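Local coordinates for type IV pilus assembly protein PilF (Thermus thermophilus HB8, PDB 5OIU) that is an AAA+ motor ATPase that binds ATP and magnesium and probably powers assembly of type IV pili in this thermophilic bacterium, at residues K13-E18 with V38-D43; Y142-I147 with G218-S223. All blocks are in the same frame, centred on the assembly; numbering follows the deposited sequence.

Contact 1 of 2, residues K13-E18 with V38-D43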
ATOM      1  N   LYS C  13     -21.837  43.956 -11.680  1.00 52.60           N
ATOM      2  CA  LYS C  13     -21.580  44.352 -13.061  1.00 47.80           C
ATOM      3  C   LYS C  13     -21.050  45.775 -13.145  1.00 45.80           C
ATOM      4  O   LYS C  13     -20.308  46.104 -14.074  1.00 50.16           O
ATOM      5  CB  LYS C  13     -22.845  44.186 -13.902  1.00 51.49           C
ATOM      6  CG  LYS C  13     -23.117  42.723 -14.293  1.00 57.91           C
ATOM      7  CD  LYS C  13     -24.325  42.560 -15.221  1.00 63.87           C
ATOM      8  CE  LYS C  13     -24.579  41.078 -15.545  1.00 67.77           C
ATOM      9  NZ  LYS C  13     -25.827  40.849 -16.348  1.00 65.83           N
ATOM     10  N   GLN C  14     -21.376  46.618 -12.170  1.00 45.59           N
ATOM     11  CA  GLN C  14     -20.869  47.985 -12.189  1.00 43.91           C
ATOM     12  C   GLN C  14     -19.420  48.057 -11.730  1.00 45.46           C
ATOM     13  O   GLN C  14     -18.616  48.782 -12.327  1.00 49.12           O
ATOM     14  CB  GLN C  14     -21.742  48.888 -11.314  1.00 53.57           C
ATOM     15  CG  GLN C  14     -21.492  50.391 -11.482  1.00 53.35           C
ATOM     16  CD  GLN C  14     -22.524  51.252 -10.742  1.00 65.03           C
ATOM     17  OE1 GLN C  14     -23.162  50.800  -9.785  1.00 67.14           O
ATOM     18  NE2 GLN C  14     -22.689  52.497 -11.189  1.00 68.00           N
ATOM     19  N   VAL C  15     -19.062  47.332 -10.669  1.00 41.51           N
ATOM     20  CA  VAL C  15     -17.690  47.444 -10.191  1.00 42.51           C
ATOM     21  C   VAL C  15     -16.758  46.795 -11.195  1.00 43.12           C
ATOM     22  O   VAL C  15     -15.645  47.286 -11.430  1.00 40.07           O
ATOM     23  CB  VAL C  15     -17.529  46.868  -8.755  1.00 43.49           C
ATOM     24  CG1 VAL C  15     -17.600  45.376  -8.710  1.00 41.62           C
ATOM     25  CG2 VAL C  15     -16.213  47.319  -8.137  1.00 42.74           C
ATOM     26  N   ILE C  16     -17.217  45.739 -11.866  1.00 42.95           N
ATOM     27  CA  ILE C  16     -16.405  45.141 -12.916  1.00 47.33           C
ATOM     28  C   ILE C  16     -16.285  46.095 -14.105  1.00 44.19           C
ATOM     29  O   ILE C  16     -15.180  46.317 -14.621  1.00 41.04           O
ATOM     30  CB  ILE C  16     -16.960  43.758 -13.317  1.00 49.12           C
ATOM     31  CG1 ILE C  16     -17.164  42.897 -12.063  1.00 43.83           C
ATOM     32  CG2 ILE C  16     -16.017  43.058 -14.337  1.00 42.53           C
ATOM     33  CD1 ILE C  16     -17.325  41.400 -12.317  1.00 43.15           C
ATOM     34  N   ARG C  17     -17.373  46.697 -14.508  1.00 48.63           N
ATOM     35  CA  ARG C  17     -17.286  47.682 -15.549  1.00 44.97           C
ATOM     36  C   ARG C  17     -16.303  48.751 -15.157  1.00 44.59           C
ATOM     37  O   ARG C  17     -15.458  49.080 -15.915  1.00 43.30           O
ATOM     38  CB  ARG C  17     -18.641  48.272 -15.895  1.00 40.04           C
ATOM     39  CG  ARG C  17     -18.592  49.230 -17.064  1.00 46.41           C
ATOM     40  CD  ARG C  17     -19.943  49.692 -17.528  1.00 56.57           C
ATOM     41  NE  ARG C  17     -20.640  50.433 -16.485  1.00 75.77           N
ATOM     42  CZ  ARG C  17     -21.702  50.013 -15.794  1.00 56.47           C
ATOM     43  NH1 ARG C  17     -22.245  48.827 -16.001  1.00 42.97           N
ATOM     44  NH2 ARG C  17     -22.218  50.801 -14.876  1.00 51.30           N
ATOM     45  N   GLU C  18     -16.409  49.275 -13.957  1.00 41.08           N
ATOM     46  CA  GLU C  18     -15.537  50.365 -13.531  1.00 40.97           C
ATOM     47  C   GLU C  18     -14.075  49.925 -13.425  1.00 40.86           C
ATOM     48  O   GLU C  18     -13.173  50.630 -13.902  1.00 38.30           O
ATOM     49  CB  GLU C  18     -16.015  50.942 -12.197  1.00 44.76           C
ATOM     50  CG  GLU C  18     -17.018  52.079 -12.326  1.00 48.07           C
ATOM     51  CD  GLU C  18     -16.474  53.281 -13.063  1.00 53.76           C
ATOM     52  OE1 GLU C  18     -15.230  53.371 -13.237  1.00 52.04           O
ATOM     53  OE2 GLU C  18     -17.296  54.152 -13.458  1.00 60.75           O
ATOM     54  N   VAL C  38     -15.746  48.240  -0.639  1.00 44.31           N
ATOM     55  CA  VAL C  38     -15.244  47.791  -1.930  1.00 41.07           C
ATOM     56  C   VAL C  38     -14.024  48.631  -2.257  1.00 42.26           C
ATOM     57  O   VAL C  38     -14.083  49.865  -2.209  1.00 43.65           O
ATOM     58  CB  VAL C  38     -16.325  47.915  -3.019  1.00 44.14           C
ATOM     59  CG1 VAL C  38     -15.787  47.550  -4.403  1.00 39.44           C
ATOM     60  CG2 VAL C  38     -17.502  47.052  -2.660  1.00 44.26           C
ATOM     61  N   ARG C  39     -12.912  47.972  -2.556  1.00 40.54           N
ATOM     62  CA  ARG C  39     -11.686  48.658  -2.929  1.00 36.17           C
ATOM     63  C   ARG C  39     -11.225  48.161  -4.291  1.00 38.31           C
ATOM     64  O   ARG C  39     -11.475  47.007  -4.665  1.00 39.80           O
ATOM     65  CB  ARG C  39     -10.579  48.441  -1.884  1.00 35.58           C
ATOM     66  CG  ARG C  39     -10.918  48.909  -0.454  1.00 42.99           C
ATOM     67  CD  ARG C  39     -10.253  48.006   0.624  1.00 43.02           C
ATOM     68  NE  ARG C  39      -8.902  48.451   0.986  1.00 35.04           N
ATOM     69  CZ  ARG C  39      -8.063  47.762   1.762  1.00 41.41           C
ATOM     70  NH1 ARG C  39      -8.425  46.593   2.274  1.00 36.01           N
ATOM     71  NH2 ARG C  39      -6.852  48.249   2.032  1.00 40.22           N
ATOM     72  N   LEU C  40     -10.550  49.044  -5.033  1.00 37.70           N
ATOM     73  CA  LEU C  40      -9.921  48.719  -6.310  1.00 31.14           C
ATOM     74  C   LEU C  40      -8.426  48.947  -6.170  1.00 34.15           C
ATOM     75  O   LEU C  40      -8.017  49.985  -5.643  1.00 39.01           O
ATOM     76  CB  LEU C  40     -10.470  49.599  -7.450  1.00 30.90           C
ATOM     77  CG  LEU C  40     -11.976  49.622  -7.774  1.00 35.66           C
ATOM     78  CD1 LEU C  40     -12.312  50.502  -8.994  1.00 38.15           C
ATOM     79  CD2 LEU C  40     -12.521  48.210  -7.997  1.00 38.57           C
ATOM     80  N   ARG C  41      -7.602  48.000  -6.638  1.00 33.05           N
ATOM     81  CA  ARG C  41      -6.175  48.297  -6.800  1.00 33.78           C
ATOM     82  C   ARG C  41      -5.925  48.993  -8.149  1.00 36.17           C
ATOM     83  O   ARG C  41      -6.119  48.401  -9.225  1.00 36.87           O
ATOM     84  CB  ARG C  41      -5.308  47.046  -6.668  1.00 30.38           C
ATOM     85  CG  ARG C  41      -3.859  47.420  -6.292  1.00 35.65           C
ATOM     86  CD  ARG C  41      -2.903  46.236  -6.129  1.00 38.68           C
ATOM     87  NE  ARG C  41      -3.252  45.381  -4.991  1.00 37.14           N
ATOM     88  CZ  ARG C  41      -2.810  45.580  -3.754  1.00 39.18           C
ATOM     89  NH1 ARG C  41      -1.997  46.608  -3.507  1.00 30.07           N
ATOM     90  NH2 ARG C  41      -3.168  44.747  -2.773  1.00 34.81           N
ATOM     91  N   ILE C  42      -5.484  50.249  -8.082  1.00 34.70           N
ATOM     92  CA  ILE C  42      -5.096  51.052  -9.238  1.00 36.45           C
ATOM     93  C   ILE C  42      -3.633  51.443  -9.073  1.00 33.99           C
ATOM     94  O   ILE C  42      -3.251  52.007  -8.040  1.00 36.20           O
ATOM     95  CB  ILE C  42      -5.981  52.306  -9.376  1.00 39.89           C
ATOM     96  CG1 ILE C  42      -7.368  51.929  -9.898  1.00 40.90           C
ATOM     97  CG2 ILE C  42      -5.306  53.371 -10.246  1.00 35.34           C
ATOM     98  CD1 ILE C  42      -8.454  52.821  -9.348  1.00 43.88           C
ATOM     99  N   ASP C  43      -2.815  51.135 -10.081  1.00 30.51           N
ATOM    100  CA  ASP C  43      -1.384  51.457 -10.062  1.00 28.44           C
ATOM    101  C   ASP C  43      -0.698  50.994  -8.776  1.00 33.56           C
ATOM    102  O   ASP C  43       0.138  51.688  -8.205  1.00 35.70           O
ATOM    103  CB  ASP C  43      -1.159  52.954 -10.268  1.00 29.19           C
ATOM    104  CG  ASP C  43      -1.729  53.462 -11.584  1.00 33.30           C
ATOM    105  OD1 ASP C  43      -1.985  52.659 -12.509  1.00 37.42           O
ATOM    106  OD2 ASP C  43      -1.910  54.684 -11.696  1.00 39.30           O
TER
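Val15, on the helix 6-22 that covers one face of the antiparallel sheet of the first domain of this chain, packs onto Val38 and Leu40 of strand 36-42. The arrangement is a helix-on-sheet hydrophobic core, in a domain that is probably PAS-like, as in related secretion ATPases. Within these two segments the close touching of helix and strand comes down to one methyl, Val15 CG2. Val15 and Val38 are the pair whose CA atoms lie closest across the contact, 8.6 Å apart, and the side chains reach across the space between the backbones. Val15 CG2 stands anti to the backbone N and faces the strand, while Val15 CG1 occupies the position between N and the carbonyl carbon (chi1 72°) and stays 5.2 Å from Val38 CG1. Val15 CG2 lies 3.8 Å from Val38 CG1, where the two valines cross at a slant, and also 3.8 Å from Leu40 CD2, where the side chains run past each other in opposite senses. The two strand methyls, Val38 CG1 and Leu40 CD2, are 4.9 Å apart, and Val15 CG2 is equidistant from the two, which it sees at roughly 80° to each other. Around it, Tyr49 of strand 45-52 touches both Val15 and Glu18, and Phe11 of the same helix packs against Val38. Val38 and Leu40, two apart on the strand, both point toward the helix, while Arg39 between them points away and hydrogen-bonds the carbonyls of Pro169 and Lys171 of the second subunit. The second methyl of Leu40 stands farther back, with CD1 5.1 Å from Val15 CG2.

Contact 2 of 2, residues Y142-I147 with G218-S223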
ATOM      1  N   TYR C 142       0.902   8.816 -31.752  1.00 38.70           N
ATOM      2  CA  TYR C 142      -0.141   8.516 -30.782  1.00 40.60           C
ATOM      3  C   TYR C 142       0.496   8.393 -29.410  1.00 37.20           C
ATOM      4  O   TYR C 142       1.724   8.399 -29.271  1.00 38.79           O
ATOM      5  CB  TYR C 142      -0.899   7.241 -31.156  1.00 43.16           C
ATOM      6  CG  TYR C 142      -0.016   6.197 -31.760  1.00 41.26           C
ATOM      7  CD1 TYR C 142       0.847   5.469 -30.968  1.00 42.48           C
ATOM      8  CD2 TYR C 142      -0.046   5.936 -33.127  1.00 46.44           C
ATOM      9  CE1 TYR C 142       1.665   4.503 -31.504  1.00 55.50           C
ATOM     10  CE2 TYR C 142       0.770   4.967 -33.685  1.00 52.80           C
ATOM     11  CZ  TYR C 142       1.631   4.252 -32.865  1.00 57.66           C
ATOM     12  OH  TYR C 142       2.464   3.285 -33.395  1.00 62.99           O
ATOM     13  N   GLY C 143      -0.359   8.242 -28.407  1.00 35.24           N
ATOM     14  CA  GLY C 143       0.012   8.386 -27.015  1.00 38.84           C
ATOM     15  C   GLY C 143      -0.705   9.562 -26.367  1.00 40.80           C
ATOM     16  O   GLY C 143      -1.328  10.403 -27.025  1.00 35.76           O
ATOM     17  N   ILE C 144      -0.631   9.592 -25.040  1.00 36.94           N
ATOM     18  CA  ILE C 144      -1.207  10.675 -24.251  1.00 36.32           C
ATOM     19  C   ILE C 144      -0.071  11.531 -23.720  1.00 35.00           C
ATOM     20  O   ILE C 144       0.882  11.022 -23.117  1.00 39.31           O
ATOM     21  CB  ILE C 144      -2.110  10.154 -23.118  1.00 36.51           C
ATOM     22  CG1 ILE C 144      -2.684  11.307 -22.307  1.00 31.23           C
ATOM     23  CG2 ILE C 144      -1.401   9.117 -22.241  1.00 34.89           C
ATOM     24  CD1 ILE C 144      -4.073  10.998 -21.776  1.00 28.29           C
ATOM     25  N   PHE C 145      -0.141  12.822 -24.006  1.00 33.08           N
ATOM     26  CA  PHE C 145       0.828  13.805 -23.546  1.00 35.53           C
ATOM     27  C   PHE C 145       0.110  14.698 -22.547  1.00 34.04           C
ATOM     28  O   PHE C 145      -0.930  15.275 -22.873  1.00 32.20           O
ATOM     29  CB  PHE C 145       1.378  14.595 -24.729  1.00 32.67           C
ATOM     30  CG  PHE C 145       2.307  15.667 -24.349  1.00 34.48           C
ATOM     31  CD1 PHE C 145       3.218  15.473 -23.334  1.00 37.05           C
ATOM     32  CD2 PHE C 145       2.276  16.887 -25.006  1.00 35.23           C
ATOM     33  CE1 PHE C 145       4.077  16.471 -22.960  1.00 35.88           C
ATOM     34  CE2 PHE C 145       3.141  17.895 -24.641  1.00 34.39           C
ATOM     35  CZ  PHE C 145       4.048  17.686 -23.625  1.00 34.94           C
ATOM     36  N   LEU C 146       0.615  14.745 -21.316  1.00 38.17           N
ATOM     37  CA  LEU C 146      -0.069  15.431 -20.221  1.00 38.49           C
ATOM     38  C   LEU C 146       0.572  16.783 -19.982  1.00 33.46           C
ATOM     39  O   LEU C 146       1.796  16.872 -19.836  1.00 36.52           O
ATOM     40  CB  LEU C 146      -0.025  14.613 -18.932  1.00 37.39           C
ATOM     41  CG  LEU C 146      -0.795  13.302 -18.899  1.00 37.65           C
ATOM     42  CD1 LEU C 146      -0.673  12.662 -17.515  1.00 31.93           C
ATOM     43  CD2 LEU C 146      -2.252  13.542 -19.291  1.00 34.28           C
ATOM     44  N   ILE C 147      -0.251  17.829 -19.971  1.00 36.79           N
ATOM     45  CA  ILE C 147       0.184  19.176 -19.603  1.00 39.75           C
ATOM     46  C   ILE C 147      -0.298  19.444 -18.191  1.00 36.91           C
ATOM     47  O   ILE C 147      -1.492  19.320 -17.897  1.00 37.50           O
ATOM     48  CB  ILE C 147      -0.363  20.255 -20.556  1.00 39.15           C
ATOM     49  CG1 ILE C 147      -0.213  19.858 -22.032  1.00 33.15           C
ATOM     50  CG2 ILE C 147       0.272  21.613 -20.211  1.00 32.70           C
ATOM     51  CD1 ILE C 147       1.188  19.645 -22.476  1.00 35.93           C
ATOM     52  N   GLY C 218      -9.807  18.742 -22.138  1.00 39.71           N
ATOM     53  CA  GLY C 218      -9.482  19.996 -21.472  1.00 35.16           C
ATOM     54  C   GLY C 218      -9.083  19.817 -20.022  1.00 41.79           C
ATOM     55  O   GLY C 218      -8.273  20.591 -19.490  1.00 36.28           O
ATOM     56  N   GLU C 219      -9.638  18.796 -19.368  1.00 41.16           N
ATOM     57  CA  GLU C 219      -9.329  18.506 -17.975  1.00 42.20           C
ATOM     58  C   GLU C 219      -9.636  17.042 -17.704  1.00 40.35           C
ATOM     59  O   GLU C 219     -10.763  16.589 -17.939  1.00 40.59           O
ATOM     60  CB  GLU C 219     -10.135  19.411 -17.042  1.00 47.44           C
ATOM     61  CG  GLU C 219      -9.346  19.984 -15.900  1.00 48.01           C
ATOM     62  CD  GLU C 219     -10.206  20.295 -14.682  1.00 58.87           C
ATOM     63  OE1 GLU C 219     -11.296  20.900 -14.852  1.00 61.06           O
ATOM     64  OE2 GLU C 219      -9.786  19.926 -13.554  1.00 61.93           O
ATOM     65  N   ILE C 220      -8.629  16.310 -17.230  1.00 40.28           N
ATOM     66  CA  ILE C 220      -8.807  14.969 -16.694  1.00 44.68           C
ATOM     67  C   ILE C 220      -9.064  15.137 -15.202  1.00 46.48           C
ATOM     68  O   ILE C 220      -8.131  15.302 -14.417  1.00 46.99           O
ATOM     69  CB  ILE C 220      -7.587  14.080 -16.942  1.00 43.68           C
ATOM     70  CG1 ILE C 220      -7.305  13.931 -18.440  1.00 43.30           C
ATOM     71  CG2 ILE C 220      -7.799  12.704 -16.272  1.00 34.23           C
ATOM     72  CD1 ILE C 220      -6.308  12.828 -18.775  1.00 31.33           C
ATOM     73  N   ARG C 221     -10.332  15.089 -14.804  1.00 45.69           N
ATOM     74  CA  ARG C 221     -10.679  15.294 -13.408  1.00 45.10           C
ATOM     75  C   ARG C 221     -11.625  14.236 -12.859  1.00 44.81           C
ATOM     76  O   ARG C 221     -12.224  14.447 -11.805  1.00 52.99           O
ATOM     77  CB  ARG C 221     -11.292  16.685 -13.206  1.00 42.78           C
ATOM     78  CG  ARG C 221     -12.445  16.982 -14.116  1.00 44.67           C
ATOM     79  CD  ARG C 221     -13.346  18.044 -13.524  1.00 46.18           C
ATOM     80  NE  ARG C 221     -14.664  18.080 -14.166  1.00 49.29           N
ATOM     81  CZ  ARG C 221     -15.172  19.159 -14.759  1.00 48.60           C
ATOM     82  NH1 ARG C 221     -14.467  20.296 -14.789  1.00 38.98           N
ATOM     83  NH2 ARG C 221     -16.381  19.105 -15.314  1.00 45.86           N
ATOM     84  N   ASP C 222     -11.800  13.113 -13.535  1.00 45.16           N
ATOM     85  CA  ASP C 222     -12.508  12.013 -12.910  1.00 47.57           C
ATOM     86  C   ASP C 222     -11.899  10.723 -13.427  1.00 49.01           C
ATOM     87  O   ASP C 222     -11.085  10.733 -14.356  1.00 49.76           O
ATOM     88  CB  ASP C 222     -14.029  12.102 -13.131  1.00 46.93           C
ATOM     89  CG  ASP C 222     -14.428  12.071 -14.591  1.00 52.75           C
ATOM     90  OD1 ASP C 222     -14.047  11.127 -15.326  1.00 45.49           O
ATOM     91  OD2 ASP C 222     -15.167  12.994 -14.992  1.00 62.32           O
ATOM     92  N   SER C 223     -12.253   9.625 -12.796  1.00 40.30           N
ATOM     93  CA  SER C 223     -11.713   8.350 -13.152  1.00 46.45           C
ATOM     94  C   SER C 223     -12.118   7.851 -14.535  1.00 43.45           C
ATOM     95  O   SER C 223     -11.283   7.539 -15.298  1.00 39.09           O
ATOM     96  CB  SER C 223     -11.974   7.340 -12.045  1.00 52.09           C
ATOM     97  OG  SER C 223     -11.280   7.706 -10.878  1.00 53.44           O
TER
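Ile220 is the hydrophobic residue within the Gly-Glu-Ile-Arg sequence 218-221, which probably belongs to the Walker B region, as in related secretion ATPases, and it packs against Ile144 and Leu146 of strand 143-148. That strand is a central one of the RecA-like sheet and runs on into the P-loop. From CB, which points toward the strand, the side chain divides. Ile220 CG2 turns anti to the backbone N and stays 6.4 Å from Leu146 CD2. CG1 takes the other course, anti to the carbonyl carbon (chi1 -60°), and is still 5.1 Å from Leu146 CD2. A further extended step (chi2 -167°) carries CD1 into contact. This last methyl meets Ile144 CD1 at 4.2 Å, the two isoleucines approaching tip to tip, and meets Leu146 CD2 at the same 4.2 Å, with the side chains nearly perpendicular. Because Ile144 CD1 and Leu146 CD2 are themselves 4.0 Å apart, the three methyls form an almost equilateral triangle. Ala226 and Ala229 of helix 223-235, with Ala241 and Leu243 of strand 238-243, also touch Ile220 and add to its buried surroundings. The polar neighbours of Ile220 pair with each other: Arg221 NH1 forms a salt bridge with Glu219 OE1 at 3.2 Å, reached from above the carboxylate plane, and has a second partner in Asp178. Across the two segments, by contrast, the contact is methyl against methyl, so dispersion and exclusion of water hold it, without the directional demand of a polar bond.

The contacts belong to different domains of the subunit: contact 1 to the antiparallel sheet of the chain's first domain, contact 2 to the nucleotide-binding core. Their centres are 37 Å apart, with nearest atoms about 21 Å apart, and they lie on opposite sides of the chain's centre. Contact 2 is nearer the nucleotide, the side chain of Ile220 lying about 12 Å from bound ATP and from magnesium. Contact 1 shares its sheet with strand 79-87, which carries the ATP-pocket residue Arg82. Across the subunit boundary, Arg41 of contact 1 forms salt bridges with Asp211 and Asp213 of the second subunit, just ahead of the strand that leads into the neighbour's own 218-223 loop.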